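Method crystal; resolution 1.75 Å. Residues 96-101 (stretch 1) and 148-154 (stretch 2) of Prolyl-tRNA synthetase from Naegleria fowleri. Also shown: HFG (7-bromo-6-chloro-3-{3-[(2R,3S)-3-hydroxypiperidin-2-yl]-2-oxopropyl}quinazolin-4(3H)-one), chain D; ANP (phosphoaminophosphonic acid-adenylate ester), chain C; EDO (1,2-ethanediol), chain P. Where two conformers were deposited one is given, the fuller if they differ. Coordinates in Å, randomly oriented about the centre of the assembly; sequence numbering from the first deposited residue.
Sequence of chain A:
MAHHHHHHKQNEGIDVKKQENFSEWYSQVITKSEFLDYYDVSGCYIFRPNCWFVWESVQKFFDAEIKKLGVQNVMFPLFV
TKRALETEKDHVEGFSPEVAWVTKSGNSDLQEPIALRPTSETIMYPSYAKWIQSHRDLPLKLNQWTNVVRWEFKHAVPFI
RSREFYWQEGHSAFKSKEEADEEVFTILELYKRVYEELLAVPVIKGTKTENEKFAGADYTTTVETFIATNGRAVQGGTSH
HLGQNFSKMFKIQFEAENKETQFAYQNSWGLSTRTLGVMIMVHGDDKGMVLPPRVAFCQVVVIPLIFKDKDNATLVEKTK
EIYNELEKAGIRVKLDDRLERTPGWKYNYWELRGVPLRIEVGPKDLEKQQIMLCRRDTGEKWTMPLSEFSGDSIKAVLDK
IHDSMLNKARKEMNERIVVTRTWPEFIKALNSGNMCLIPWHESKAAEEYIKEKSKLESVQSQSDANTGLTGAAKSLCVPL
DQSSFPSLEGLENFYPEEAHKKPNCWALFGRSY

Stretch 1, residues 96-101: SPEVAW
Stretch 2 148-154: VVRWEFK

This is a small, roughly antiparallel backbone contact, pinned by one direct hydrogen bond, extended by two bridging waters and an apolar patch, and bordered by two ligands. The segments Pro-97 to Ala-100 and Val-149 to Phe-153 run 149° apart and bury 289 Å² in total; the register is set by Glu-98 and Trp-151, whose CA atoms lie 4.3 Å apart.

Residues 96-98 form a 3-10 segment (Glu-98 phi/psi -90/-3), closed by Val-99 N to Ser-96 O at 3.3 Å. Val-99 (-81/131) then leads into a strand at Ala-100 (-93/132). Opposite, the strand residue Val-149 (-125/124) is followed by extended Arg-150 (-138/126) and by Trp-151 at -79/75. Trp-151 N donates to Glu-98 O at 2.7 Å and 172°, a short, nearly linear bond. Further along, water 2 replaces direct pairing: it accepts from Ala-100 N and donates to Val-149 O, both at 2.9 Å.

Ala-100 and Val-149 point their CB atoms toward the opposing stretch, bringing Ala-100 CB within 3.8 Å of Val-149 CG1 (chi1 t). The same Ala-100 CB meets Trp-151 CE3 obliquely at 4.2 Å; the indole has chi1 -130°, between wells, and chi2 -113°.

Glu-98 (m, t, chi3 169°) and Glu-152 (m, m, chi3 -20°) place like charges close together, OE1 to OE1 at 4.1 Å. Water 1 eases this by donating to Glu-98 OE1 at 3.1 Å and Glu-152 OE1 at 2.7 Å.

Arg-150 is extended (m, t, t, chi4 -176°) and its end leads away: NH1 and NH2 donate to ANP O2A at 2.9 and 2.8 Å, near the guanidinium plane, while HFG N1 lies over one face. Glu-152 OE2 accepts from ANP N6 at 3.0 Å. HFG BR1 approaches Val-99 CG2 at 3.5 Å and Glu-98 CB at 3.6 Å.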

ATOM      1  N   SER A  96     -10.421  21.976 -12.422  1.00 38.72           N
ATOM      2  CA  SER A  96     -11.543  21.950 -11.488  0.55 36.41           C
ATOM      3  C   SER A  96     -12.668  21.006 -11.903  1.00 31.95           C
ATOM      4  O   SER A  96     -13.277  20.394 -11.006  1.00 28.50           O
ATOM      5  CB  SER A  96     -12.071  23.377 -11.265  0.55 38.80           C
ATOM      6  OG  SER A  96     -12.736  23.903 -12.403  0.55 41.92           O
ATOM      7  N   PRO A  97     -12.993  20.819 -13.189  1.00 32.12           N
ATOM      8  CA  PRO A  97     -14.044  19.843 -13.522  1.00 33.15           C
ATOM      9  C   PRO A  97     -13.695  18.400 -13.180  1.00 29.93           C
ATOM     10  O   PRO A  97     -14.615  17.574 -13.089  1.00 33.31           O
ATOM     11  CB  PRO A  97     -14.234  20.029 -15.036  1.00 33.92           C
ATOM     12  CG  PRO A  97     -13.782  21.436 -15.297  1.00 37.33           C
ATOM     13  CD  PRO A  97     -12.607  21.606 -14.381  1.00 32.28           C
ATOM     14  N   GLU A  98     -12.416  18.061 -12.973  1.00 29.35           N
ATOM     15  CA  GLU A  98     -12.015  16.690 -12.668  1.00 28.05           C
ATOM     16  C   GLU A  98     -11.997  16.367 -11.173  1.00 24.85           C
ATOM     17  O   GLU A  98     -11.740  15.214 -10.818  1.00 24.73           O
ATOM     18  CB  GLU A  98     -10.627  16.388 -13.246  1.00 33.19           C
ATOM     19  CG  GLU A  98     -10.527  16.403 -14.764  1.00 41.79           C
ATOM     20  CD  GLU A  98      -9.193  15.839 -15.268  1.00 47.89           C
ATOM     21  OE1 GLU A  98      -9.069  15.611 -16.489  1.00 47.20           O
ATOM     22  OE2 GLU A  98      -8.266  15.615 -14.452  1.00 37.32           O
ATOM     23  N   VAL A  99     -12.268  17.337 -10.300  1.00 22.71           N
ATOM     24  CA  VAL A  99     -12.203  17.116  -8.855  1.00 21.99           C
ATOM     25  C   VAL A  99     -13.487  16.451  -8.375  1.00 20.68           C
ATOM     26  O   VAL A  99     -14.587  16.933  -8.658  1.00 22.75           O
ATOM     27  CB  VAL A  99     -11.988  18.445  -8.112  1.00 26.81           C
ATOM     28  CG1 VAL A  99     -11.830  18.180  -6.637  1.00 23.31           C
ATOM     29  CG2 VAL A  99     -10.790  19.221  -8.676  1.00 26.26           C
ATOM     30  N   ALA A 100     -13.350  15.376  -7.598  1.00 21.79           N
ATOM     31  CA  ALA A 100     -14.490  14.709  -6.980  1.00 18.94           C
ATOM     32  C   ALA A 100     -14.722  15.280  -5.583  1.00 21.10           C
ATOM     33  O   ALA A 100     -13.773  15.403  -4.804  1.00 21.55           O
ATOM     34  CB  ALA A 100     -14.247  13.198  -6.900  1.00 19.18           C
ATOM     35  N   TRP A 101     -15.975  15.632  -5.277  1.00 21.56           N
ATOM     36  CA  TRP A 101     -16.317  16.322  -4.037  1.00 24.15           C
ATOM     37  C   TRP A 101     -17.192  15.464  -3.137  1.00 24.14           C
ATOM     38  O   TRP A 101     -18.252  14.991  -3.558  1.00 22.50           O
ATOM     39  CB  TRP A 101     -17.038  17.637  -4.325  1.00 22.75           C
ATOM     40  CG  TRP A 101     -16.118  18.660  -4.886  1.00 26.78           C
ATOM     41  CD1 TRP A 101     -15.914  18.949  -6.203  1.00 29.67           C
ATOM     42  CD2 TRP A 101     -15.251  19.521  -4.143  1.00 26.99           C
ATOM     43  NE1 TRP A 101     -14.977  19.945  -6.327  1.00 32.07           N
ATOM     44  CE2 TRP A 101     -14.551  20.313  -5.077  1.00 28.72           C
ATOM     45  CE3 TRP A 101     -15.008  19.709  -2.775  1.00 21.65           C
ATOM     46  CZ2 TRP A 101     -13.624  21.279  -4.694  1.00 26.90           C
ATOM     47  CZ3 TRP A 101     -14.077  20.669  -2.394  1.00 29.15           C
ATOM     48  CH2 TRP A 101     -13.398  21.442  -3.356  1.00 26.59           C
ATOM     49  N   VAL A 148      -5.537   7.603  -6.224  0.54 14.99           N
ATOM     50  CA  VAL A 148      -5.758   8.937  -6.764  0.54 16.57           C
ATOM     51  C   VAL A 148      -7.105   8.925  -7.469  0.54 16.62           C
ATOM     52  O   VAL A 148      -7.472   7.918  -8.083  0.54 20.44           O
ATOM     53  CB  VAL A 148      -4.641   9.330  -7.760  0.54 19.34           C
ATOM     54  CG1 VAL A 148      -4.669  10.816  -8.024  0.54 21.10           C
ATOM     55  CG2 VAL A 148      -3.274   8.886  -7.242  0.54 24.31           C
ATOM     56  N   VAL A 149      -7.839  10.034  -7.396  1.00 17.89           N
ATOM     57  CA  VAL A 149      -9.158  10.142  -8.023  1.00 17.19           C
ATOM     58  C   VAL A 149      -9.174  11.351  -8.942  1.00 19.90           C
ATOM     59  O   VAL A 149      -8.910  12.475  -8.501  1.00 19.86           O
ATOM     60  CB  VAL A 149     -10.289  10.253  -6.987  1.00 17.66           C
ATOM     61  CG1 VAL A 149     -11.634  10.487  -7.688  1.00 17.91           C
ATOM     62  CG2 VAL A 149     -10.336   8.992  -6.108  1.00 22.04           C
ATOM     63  N   ARG A 150      -9.509  11.127 -10.209  1.00 17.24           N
ATOM     64  CA  ARG A 150      -9.739  12.215 -11.155  1.00 19.10           C
ATOM     65  C   ARG A 150     -10.957  11.867 -11.993  1.00 20.57           C
ATOM     66  O   ARG A 150     -11.010  10.788 -12.594  1.00 21.35           O
ATOM     67  CB  ARG A 150      -8.528  12.441 -12.074  1.00 21.65           C
ATOM     68  CG  ARG A 150      -7.258  12.826 -11.337  1.00 21.77           C
ATOM     69  CD  ARG A 150      -6.041  12.798 -12.241  1.00 22.02           C
ATOM     70  NE  ARG A 150      -4.838  13.143 -11.487  1.00 21.02           N
ATOM     71  CZ  ARG A 150      -3.628  13.283 -12.022  1.00 24.81           C
ATOM     72  NH1 ARG A 150      -3.454  13.100 -13.326  1.00 22.59           N
ATOM     73  NH2 ARG A 150      -2.594  13.595 -11.247  1.00 21.17           N
ATOM     74  N   TRP A 151     -11.931  12.770 -12.039  1.00 21.02           N
ATOM     75  CA  TRP A 151     -13.122  12.530 -12.848  1.00 29.43           C
ATOM     76  C   TRP A 151     -12.790  12.837 -14.309  1.00 26.42           C
ATOM     77  O   TRP A 151     -13.172  13.860 -14.877  1.00 29.09           O
ATOM     78  CB  TRP A 151     -14.305  13.334 -12.332  1.00 30.09           C
ATOM     79  CG  TRP A 151     -15.495  12.462 -12.171  1.00 39.77           C
ATOM     80  CD1 TRP A 151     -16.657  12.516 -12.885  1.00 43.31           C
ATOM     81  CD2 TRP A 151     -15.623  11.348 -11.280  1.00 39.00           C
ATOM     82  NE1 TRP A 151     -17.515  11.525 -12.470  1.00 45.41           N
ATOM     83  CE2 TRP A 151     -16.902  10.791 -11.489  1.00 46.17           C
ATOM     84  CE3 TRP A 151     -14.786  10.772 -10.320  1.00 44.02           C
ATOM     85  CZ2 TRP A 151     -17.366   9.694 -10.767  1.00 50.06           C
ATOM     86  CZ3 TRP A 151     -15.247   9.681  -9.607  1.00 47.56           C
ATOM     87  CH2 TRP A 151     -16.524   9.154  -9.834  1.00 46.57           C
ATOM     88  N   GLU A 152     -12.051  11.904 -14.911  1.00 26.37           N
ATOM     89  CA  GLU A 152     -11.556  12.059 -16.275  1.00 28.19           C
ATOM     90  C   GLU A 152     -12.698  12.328 -17.244  1.00 31.27           C
ATOM     91  O   GLU A 152     -13.714  11.628 -17.231  1.00 31.24           O
ATOM     92  CB  GLU A 152     -10.807  10.795 -16.706  1.00 27.05           C
ATOM     93  CG  GLU A 152      -9.606  10.422 -15.825  1.00 26.22           C
ATOM     94  CD  GLU A 152      -8.326  11.177 -16.201  1.00 29.56           C
ATOM     95  OE1 GLU A 152      -8.225  11.700 -17.345  1.00 28.48           O
ATOM     96  OE2 GLU A 152      -7.416  11.245 -15.344  1.00 28.96           O
ATOM     97  N   PHE A 153     -12.522  13.350 -18.087  1.00 28.21           N
ATOM     98  CA  PHE A 153     -13.478  13.607 -19.161  1.00 32.49           C
ATOM     99  C   PHE A 153     -13.322  12.601 -20.294  1.00 30.90           C
ATOM    100  O   PHE A 153     -14.313  12.178 -20.901  1.00 36.46           O
ATOM    101  CB  PHE A 153     -13.298  15.026 -19.688  1.00 36.28           C
ATOM    102  CG  PHE A 153     -14.239  15.380 -20.795  1.00 49.41           C
ATOM    103  CD1 PHE A 153     -15.603  15.452 -20.562  1.00 59.10           C
ATOM    104  CD2 PHE A 153     -13.760  15.645 -22.068  1.00 56.04           C
ATOM    105  CE1 PHE A 153     -16.479  15.780 -21.581  1.00 65.76           C
ATOM    106  CE2 PHE A 153     -14.632  15.974 -23.097  1.00 60.68           C
ATOM    107  CZ  PHE A 153     -15.993  16.040 -22.850  1.00 65.09           C
ATOM    108  N   LYS A 154     -12.084  12.223 -20.603  1.00 27.74           N
ATOM    109  CA  LYS A 154     -11.826  11.257 -21.665  1.00 31.10           C
ATOM    110  C   LYS A 154     -12.405   9.886 -21.309  1.00 33.47           C
ATOM    111  O   LYS A 154     -12.562   9.543 -20.136  1.00 31.46           O
ATOM    112  CB  LYS A 154     -10.321  11.137 -21.905  1.00 30.61           C
ATOM    113  CG  LYS A 154      -9.681  12.378 -22.522  1.00 36.29           C
ATOM    114  CD  LYS A 154      -8.172  12.246 -22.512  1.00 43.00           C
ATOM    115  CE  LYS A 154      -7.499  13.400 -23.233  1.00 50.03           C
ATOM    116  NZ  LYS A 154      -6.019  13.256 -23.169  1.00 48.98           N
TER
HETATM  117  O4' HFG D 602      -0.378  15.711 -10.653  1.00 20.28           O
HETATM  118  C21 HFG D 602       0.224  16.495 -11.358  1.00 24.81           C
HETATM  119  C3' HFG D 602       1.677  16.832 -11.117  1.00 20.55           C
HETATM  120  C2' HFG D 602       2.503  15.755 -10.403  1.00 20.83           C
HETATM  121  N1' HFG D 602       2.077  15.546  -9.013  1.00 17.42           N
HETATM  122  C6' HFG D 602       2.969  14.625  -8.298  1.00 16.82           C
HETATM  123  C5' HFG D 602       3.034  13.274  -8.960  1.00 18.02           C
HETATM  124  C4' HFG D 602       3.410  13.419 -10.438  1.00 17.85           C
HETATM  125  C39 HFG D 602       2.498  14.412 -11.135  1.00 16.99           C
HETATM  126  O7' HFG D 602       2.928  14.590 -12.489  1.00 18.66           O
HETATM  127  C1' HFG D 602      -0.469  17.208 -12.528  1.00 20.25           C
HETATM  128  N3  HFG D 602      -1.920  17.246 -12.363  1.00 19.80           N
HETATM  129  C4  HFG D 602      -2.435  18.052 -11.355  1.00 16.95           C
HETATM  130  O11 HFG D 602      -1.707  18.740 -10.664  1.00 22.03           O
HETATM  131  C10 HFG D 602      -3.892  17.945 -11.199  1.00 22.33           C
HETATM  132  C5  HFG D 602      -4.551  18.707 -10.237  1.00 20.51           C
HETATM  133  C2  HFG D 602      -2.722  16.446 -13.130  1.00 22.25           C
HETATM  134  N1  HFG D 602      -3.994  16.311 -13.015  1.00 23.99           N
HETATM  135  C9  HFG D 602      -4.609  17.064 -12.013  1.00 23.05           C
HETATM  136  C8  HFG D 602      -5.980  16.905 -11.819  1.00 22.26           C
HETATM  137  C7  HFG D 602      -6.615  17.650 -10.838  1.00 23.39           C
HETATM  138 BR1  HFG D 602      -8.456  17.332 -10.532  1.00 38.31          BR
HETATM  139  C6  HFG D 602      -5.916  18.563 -10.077  1.00 21.53           C
HETATM  140 CL1  HFG D 602      -6.731  19.594  -8.939  1.00 29.18          CL
HETATM  141  PG  ANP C 601      -2.410  12.451 -18.967  1.00 44.96           P
HETATM  142  O1G ANP C 601      -2.358  13.183 -20.225  1.00 48.39           O
HETATM  143  O2G ANP C 601      -3.817  12.731 -18.289  1.00 37.08           O
HETATM  144  O3G ANP C 601      -2.217  10.927 -19.329  1.00 52.93           O
HETATM  145  PB  ANP C 601      -1.227  13.812 -16.573  1.00 37.32           P
HETATM  146  O1B ANP C 601      -0.545  15.085 -16.748  1.00 38.66           O
HETATM  147  O2B ANP C 601      -2.699  14.069 -16.127  1.00 31.96           O
HETATM  148  N3B ANP C 601      -1.210  12.887 -17.934  1.00 46.77           N
HETATM  149  PA  ANP C 601       0.235  13.276 -14.135  1.00 26.46           P
HETATM  150  O1A ANP C 601       1.495  14.014 -14.366  1.00 32.74           O
HETATM  151  O2A ANP C 601      -0.690  14.064 -13.267  1.00 26.06           O
HETATM  152  O3A ANP C 601      -0.532  12.949 -15.488  1.00 31.43           O
HETATM  153  O5' ANP C 601       0.393  11.812 -13.483  1.00 29.10           O
HETATM  154  C5' ANP C 601       1.610  11.054 -13.295  1.00 25.80           C
HETATM  155  C4' ANP C 601       1.501   9.818 -14.148  1.00 31.92           C
HETATM  156  O4' ANP C 601       0.314   9.077 -13.787  1.00 24.98           O
HETATM  157  C3' ANP C 601       1.327  10.125 -15.628  1.00 35.76           C
HETATM  158  O3' ANP C 601       2.590  10.324 -16.250  1.00 47.43           O
HETATM  159  C2' ANP C 601       0.617   8.874 -16.150  1.00 28.95           C
HETATM  160  O2' ANP C 601       1.568   7.900 -16.559  1.00 29.21           O
HETATM  161  C1' ANP C 601      -0.208   8.418 -14.930  1.00 20.67           C
HETATM  162  N9  ANP C 601      -1.628   8.731 -15.031  1.00 24.31           N
HETATM  163  C8  ANP C 601      -2.194   9.965 -15.220  1.00 21.83           C
HETATM  164  N7  ANP C 601      -3.503   9.955 -15.267  1.00 23.11           N
HETATM  165  C5  ANP C 601      -3.826   8.615 -15.094  1.00 21.25           C
HETATM  166  C6  ANP C 601      -5.056   7.936 -15.047  1.00 22.18           C
HETATM  167  N6  ANP C 601      -6.246   8.538 -15.118  1.00 20.37           N
HETATM  168  N1  ANP C 601      -5.023   6.592 -14.896  1.00 19.74           N
HETATM  169  C2  ANP C 601      -3.837   5.987 -14.772  1.00 19.60           C
HETATM  170  N3  ANP C 601      -2.616   6.525 -14.782  1.00 19.85           N
HETATM  171  C4  ANP C 601      -2.679   7.850 -14.952  1.00 20.06           C
HETATM  172  C1  EDO P 614      -5.737  17.104 -25.724  1.00 63.27           C
HETATM  173  O1  EDO P 614      -6.906  16.335 -25.427  1.00 67.20           O
HETATM  174  C2  EDO P 614      -4.577  16.550 -24.914  1.00 61.38           C
HETATM  175  O2  EDO P 614      -4.515  15.136 -25.121  1.00 60.08           O
HETATM  176  O   HOH W   1      -6.645  13.857 -17.402  1.00 33.45           O
HETATM  177  O   HOH W   2     -10.639  14.405  -7.162  1.00 20.69           O